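Local coordinates for uncharacterized protein (Bacteroides caccae, PDB 3NO2) that is of unknown function but folds as a six-bladed beta-propeller related to the Mal s 1 allergenic protein-like family, at residues 69-81 with 92-106. Sequence-based numbering, arbitrary orientation.
Sequences WNIAAPAGCEMQT and VAWCGHPSTILEVNM
P74 lies across W94 where the outer strand of one propeller blade, 67-72, hands over to the innermost strand of the next, 78-84. From CB outward, W94 meets a succession of neighbours. Its CB sits against the carbonyl of E78, and chi1 of 70° places CG between backbone N and carbonyl carbon, swinging the indole against the connecting turn. In the modelled conformer, one of two, SG of C77 comes obliquely to CD1 and NE1 of W94, a doubtful sulfur-aromatic contact. CD of P74 stands 3.4 Å from the centroid of the six-membered ring, a CH-pi contact over the ring's middle. CE2 and CZ2 meet CD and CG of P74, as does CH2 more loosely; CZ3 nears O of A72 and CG2 of I71. CB of T100 lies against the opposite face. M79, a selenomethionine bent at chi2 and chi3, brings its CE to 3.7 Å from CE3 of W94 and its SE into the ring plane.

The same packing runs on between the blades: CD1 of I71 meets CG2 of V104 tip to tip (3.7 Å), and CG1 of V104 rests over one face of the W69 indole.

At the root of W94, strands 78-84 and 90-95 pair antiparallel. E78 and C95 exchange backbone bonds, N of C95 reaching O of E78 at 2.8 Å. A classic bulge follows: O of A93 accepts N of Q80 at 3.0 Å, and N of T81 more weakly.

Directional backbone bonds thus knit the hairpin, M79 braces the ring within that sheet, P74 packs the turn onto it, and apolar contacts of W69 and I71 join the blades.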
loop_
_atom_site.group_PDB
_atom_site.type_symbol
_atom_site.label_atom_id
_atom_site.label_comp_id
_atom_site.label_asym_id
_atom_site.label_seq_id
_atom_site.Cartn_x
_atom_site.Cartn_y
_atom_site.Cartn_z
ATOM N N TRP A 69 -0.776 19.883 5.176
ATOM C CA TRP A 69 0.658 19.947 4.985
ATOM C C TRP A 69 1.034 19.120 3.764
ATOM O O TRP A 69 0.263 18.284 3.322
ATOM C CB TRP A 69 1.443 19.459 6.206
ATOM C CG TRP A 69 1.202 18.096 6.747
ATOM C CD1 TRP A 69 0.451 17.789 7.827
ATOM C CD2 TRP A 69 1.747 16.856 6.283
ATOM N NE1 TRP A 69 0.500 16.470 8.077
ATOM C CE2 TRP A 69 1.292 15.842 7.146
ATOM C CE3 TRP A 69 2.593 16.496 5.216
ATOM C CZ2 TRP A 69 1.648 14.498 6.968
ATOM C CZ3 TRP A 69 2.950 15.164 5.062
ATOM C CH2 TRP A 69 2.436 14.179 5.919
ATOM N N ASN A 70 2.237 19.376 3.265
ATOM C CA ASN A 70 2.764 18.742 2.054
ATOM C C ASN A 70 4.257 18.615 2.196
ATOM O O ASN A 70 4.936 19.531 2.727
ATOM C CB ASN A 70 2.479 19.618 0.842
ATOM C CG ASN A 70 2.934 19.023 -0.434
ATOM O OD1 ASN A 70 2.409 17.980 -0.839
ATOM N ND2 ASN A 70 3.930 19.617 -1.089
ATOM N N ILE A 71 4.798 17.494 1.746
ATOM C CA ILE A 71 6.244 17.294 1.616
ATOM C C ILE A 71 6.546 16.891 0.184
ATOM O O ILE A 71 6.012 15.882 -0.308
ATOM C CB ILE A 71 6.753 16.249 2.590
ATOM C CG1 ILE A 71 6.480 16.707 4.032
ATOM C CG2 ILE A 71 8.295 15.971 2.325
ATOM C CD1 ILE A 71 6.850 15.598 5.099
ATOM N N ALA A 72 7.382 17.655 -0.509
ATOM C CA ALA A 72 7.814 17.332 -1.854
ATOM C C ALA A 72 8.917 16.293 -1.854
ATOM O O ALA A 72 9.830 16.320 -0.994
ATOM C CB ALA A 72 8.290 18.616 -2.553
ATOM N N ALA A 73 8.883 15.357 -2.797
ATOM C CA ALA A 73 10.042 14.525 -3.091
ATOM C C ALA A 73 11.084 15.363 -3.836
ATOM O O ALA A 73 10.713 16.195 -4.665
ATOM C CB ALA A 73 9.665 13.350 -3.916
ATOM N N PRO A 74 12.366 15.120 -3.596
ATOM C CA PRO A 74 13.375 15.786 -4.410
ATOM C C PRO A 74 13.304 15.394 -5.869
ATOM O O PRO A 74 12.716 14.385 -6.207
ATOM C CB PRO A 74 14.705 15.314 -3.775
ATOM C CG PRO A 74 14.351 14.913 -2.392
ATOM C CD PRO A 74 12.965 14.332 -2.510
ATOM N N ALA A 75 13.879 16.200 -6.762
ATOM C CA ALA A 75 13.819 15.901 -8.184
ATOM C C ALA A 75 14.282 14.486 -8.498
ATOM O O ALA A 75 15.342 14.035 -8.022
ATOM C CB ALA A 75 14.673 16.935 -8.991
ATOM N N GLY A 76 13.510 13.786 -9.310
ATOM C CA GLY A 76 13.828 12.426 -9.734
ATOM C C GLY A 76 13.481 11.365 -8.703
ATOM O O GLY A 76 13.569 10.166 -9.006
ATOM N N CYS A 77 13.121 11.782 -7.475
ATOM C CA CYS A 77 12.727 10.836 -6.415
ATOM C C CYS A 77 11.252 10.535 -6.596
ATOM O O CYS A 77 10.533 11.256 -7.304
ATOM C CB CYS A 77 12.996 11.402 -5.030
ATOM S SG CYS A 77 14.765 11.587 -4.608
ATOM N N GLU A 78 10.773 9.477 -5.959
ATOM C CA GLU A 78 9.360 9.119 -6.029
ATOM C C GLU A 78 8.847 8.815 -4.637
ATOM O O GLU A 78 9.175 7.785 -3.996
ATOM C CB GLU A 78 9.131 7.913 -6.926
ATOM C CG GLU A 78 9.571 8.108 -8.368
ATOM C CD GLU A 78 9.134 6.980 -9.284
ATOM O OE1 GLU A 78 8.408 6.073 -8.858
ATOM O OE2 GLU A 78 9.536 7.040 -10.481
HETATM N N MSE A 79 7.953 9.670 -4.141
HETATM C CA MSE A 79 7.285 9.448 -2.871
HETATM C C MSE A 79 6.191 8.412 -3.111
HETATM O O MSE A 79 5.180 8.700 -3.765
HETATM C CB MSE A 79 6.653 10.762 -2.398
HETATM C CG MSE A 79 6.157 10.672 -0.996
HETATM SE SE MSE A 79 7.509 10.916 0.394
HETATM C CE MSE A 79 7.557 12.818 0.409
ATOM N N GLN A 80 6.371 7.226 -2.539
ATOM C CA GLN A 80 5.485 6.103 -2.793
ATOM C C GLN A 80 4.871 5.494 -1.541
ATOM O O GLN A 80 3.903 4.755 -1.688
ATOM C CB GLN A 80 6.185 5.002 -3.580
ATOM C CG GLN A 80 6.622 5.402 -4.983
ATOM C CD GLN A 80 5.540 5.399 -6.023
ATOM O OE1 GLN A 80 4.374 5.213 -5.738
ATOM N NE2 GLN A 80 5.930 5.659 -7.262
ATOM N N THR A 81 5.401 5.771 -0.342
ATOM C CA THR A 81 4.843 5.344 0.918
ATOM C C THR A 81 4.125 6.488 1.587
ATOM O O THR A 81 4.629 7.603 1.627
ATOM C CB THR A 81 5.976 4.885 1.868
ATOM O OG1 THR A 81 6.661 3.733 1.354
ATOM C CG2 THR A 81 5.486 4.557 3.275
ATOM N N VAL A 92 6.080 8.475 5.734
ATOM C CA VAL A 92 6.169 8.654 4.284
ATOM C C VAL A 92 7.554 8.271 3.819
ATOM O O VAL A 92 8.503 8.259 4.604
ATOM C CB VAL A 92 5.816 10.069 3.853
ATOM C CG1 VAL A 92 4.372 10.461 4.282
ATOM C CG2 VAL A 92 6.855 11.111 4.345
ATOM N N ALA A 93 7.748 7.984 2.546
ATOM C CA ALA A 93 9.062 7.599 2.051
ATOM C C ALA A 93 9.169 7.801 0.547
ATOM O O ALA A 93 8.197 7.564 -0.170
ATOM C CB ALA A 93 9.425 6.122 2.409
ATOM N N TRP A 94 10.376 8.164 0.101
ATOM C CA TRP A 94 10.669 8.293 -1.305
ATOM C C TRP A 94 11.796 7.385 -1.753
ATOM O O TRP A 94 12.826 7.205 -1.098
ATOM C CB TRP A 94 10.904 9.749 -1.733
ATOM C CG TRP A 94 12.145 10.444 -1.287
ATOM C CD1 TRP A 94 13.430 10.244 -1.700
ATOM C CD2 TRP A 94 12.200 11.545 -0.361
ATOM N NE1 TRP A 94 14.274 11.133 -1.088
ATOM C CE2 TRP A 94 13.537 11.952 -0.277
ATOM C CE3 TRP A 94 11.235 12.224 0.374
ATOM C CZ2 TRP A 94 13.936 13.018 0.541
ATOM C CZ3 TRP A 94 11.639 13.317 1.176
ATOM C CH2 TRP A 94 12.975 13.663 1.250
ATOM N N CYS A 95 11.585 6.814 -2.939
ATOM C CA CYS A 95 12.605 6.139 -3.705
ATOM C C CYS A 95 13.583 7.150 -4.236
ATOM O O CYS A 95 13.180 8.252 -4.643
ATOM C CB CYS A 95 11.967 5.402 -4.880
ATOM S SG CYS A 95 10.624 4.263 -4.334
ATOM N N GLY A 96 14.856 6.808 -4.238
ATOM C CA GLY A 96 15.882 7.727 -4.746
ATOM C C GLY A 96 17.258 7.277 -4.330
ATOM O O GLY A 96 17.530 6.075 -4.130
ATOM N N HIS A 97 18.153 8.266 -4.200
ATOM C CA HIS A 97 19.592 8.047 -3.899
ATOM C C HIS A 97 20.073 9.170 -2.980
ATOM O O HIS A 97 20.583 10.196 -3.479
ATOM C CB HIS A 97 20.396 7.996 -5.195
ATOM C CG HIS A 97 19.998 6.841 -6.049
ATOM N ND1 HIS A 97 20.244 5.546 -5.663
ATOM C CD2 HIS A 97 19.331 6.769 -7.224
ATOM C CE1 HIS A 97 19.734 4.719 -6.550
ATOM N NE2 HIS A 97 19.174 5.427 -7.508
ATOM N N PRO A 98 19.848 9.049 -1.676
ATOM C CA PRO A 98 19.349 7.878 -0.969
ATOM C C PRO A 98 17.830 7.782 -0.924
ATOM O O PRO A 98 17.109 8.787 -0.969
ATOM C CB PRO A 98 19.874 8.082 0.448
ATOM C CG PRO A 98 19.889 9.558 0.618
ATOM C CD PRO A 98 20.339 10.095 -0.743
ATOM N N SER A 99 17.354 6.569 -0.776
ATOM C CA SER A 99 15.981 6.347 -0.345
ATOM C C SER A 99 15.792 6.996 1.004
ATOM O O SER A 99 16.704 6.924 1.849
ATOM C CB SER A 99 15.663 4.876 -0.232
ATOM O OG SER A 99 15.904 4.138 -1.453
ATOM N N THR A 100 14.646 7.620 1.237
ATOM C CA THR A 100 14.457 8.372 2.492
ATOM C C THR A 100 13.093 8.043 3.086
ATOM O O THR A 100 12.078 8.068 2.391
ATOM C CB THR A 100 14.531 9.869 2.225
ATOM O OG1 THR A 100 15.806 10.179 1.620
ATOM C CG2 THR A 100 14.397 10.674 3.482
ATOM N N ILE A 101 13.082 7.757 4.386
ATOM C CA ILE A 101 11.885 7.558 5.194
ATOM C C ILE A 101 11.781 8.715 6.179
ATOM O O ILE A 101 12.791 9.102 6.799
ATOM C CB ILE A 101 11.988 6.228 5.960
ATOM C CG1 ILE A 101 12.033 5.042 5.011
ATOM C CG2 ILE A 101 10.856 6.087 7.004
ATOM C CD1 ILE A 101 12.595 3.749 5.660
ATOM N N LEU A 102 10.602 9.288 6.314
ATOM C CA LEU A 102 10.302 10.332 7.307
ATOM C C LEU A 102 9.109 9.905 8.124
ATOM O O LEU A 102 8.101 9.412 7.589
ATOM C CB LEU A 102 9.967 11.648 6.619
ATOM C CG LEU A 102 10.998 12.237 5.657
ATOM C CD1 LEU A 102 10.361 13.453 4.922
ATOM C CD2 LEU A 102 12.327 12.629 6.417
ATOM N N GLU A 103 9.186 10.121 9.437
ATOM C CA GLU A 103 7.997 10.102 10.293
ATOM C C GLU A 103 7.624 11.543 10.540
ATOM O O GLU A 103 8.501 12.387 10.760
ATOM C CB GLU A 103 8.258 9.323 11.593
ATOM C CG GLU A 103 8.531 7.875 11.299
ATOM C CD GLU A 103 8.703 6.985 12.485
ATOM O OE1 GLU A 103 8.307 7.389 13.603
ATOM O OE2 GLU A 103 9.200 5.846 12.315
ATOM N N VAL A 104 6.344 11.849 10.491
ATOM C CA VAL A 104 5.864 13.231 10.403
ATOM C C VAL A 104 4.651 13.366 11.318
ATOM O O VAL A 104 3.817 12.455 11.399
ATOM C CB VAL A 104 5.443 13.589 8.957
ATOM C CG1 VAL A 104 4.977 15.030 8.801
ATOM C CG2 VAL A 104 6.634 13.279 7.980
ATOM N N ASN A 105 4.547 14.457 12.064
ATOM C CA ASN A 105 3.373 14.667 12.897
ATOM C C ASN A 105 2.246 15.294 12.105
ATOM O O ASN A 105 2.406 15.593 10.907
ATOM C CB ASN A 105 3.727 15.440 14.204
ATOM C CG ASN A 105 4.123 16.841 13.977
ATOM O OD1 ASN A 105 3.937 17.452 12.912
ATOM N ND2 ASN A 105 4.756 17.432 15.040
HETATM N N MSE A 106 1.116 15.573 12.762
HETATM C CA MSE A 106 -0.057 16.117 12.068
HETATM C C MSE A 106 0.111 17.537 11.595
HETATM O O MSE A 106 -0.664 18.031 10.768
HETATM C CB MSE A 106 -1.301 16.025 12.947
HETATM C CG MSE A 106 -1.716 14.607 13.245
HETATM SE SE MSE A 106 -2.007 13.476 11.674
HETATM C CE MSE A 106 -0.262 12.527 11.537
#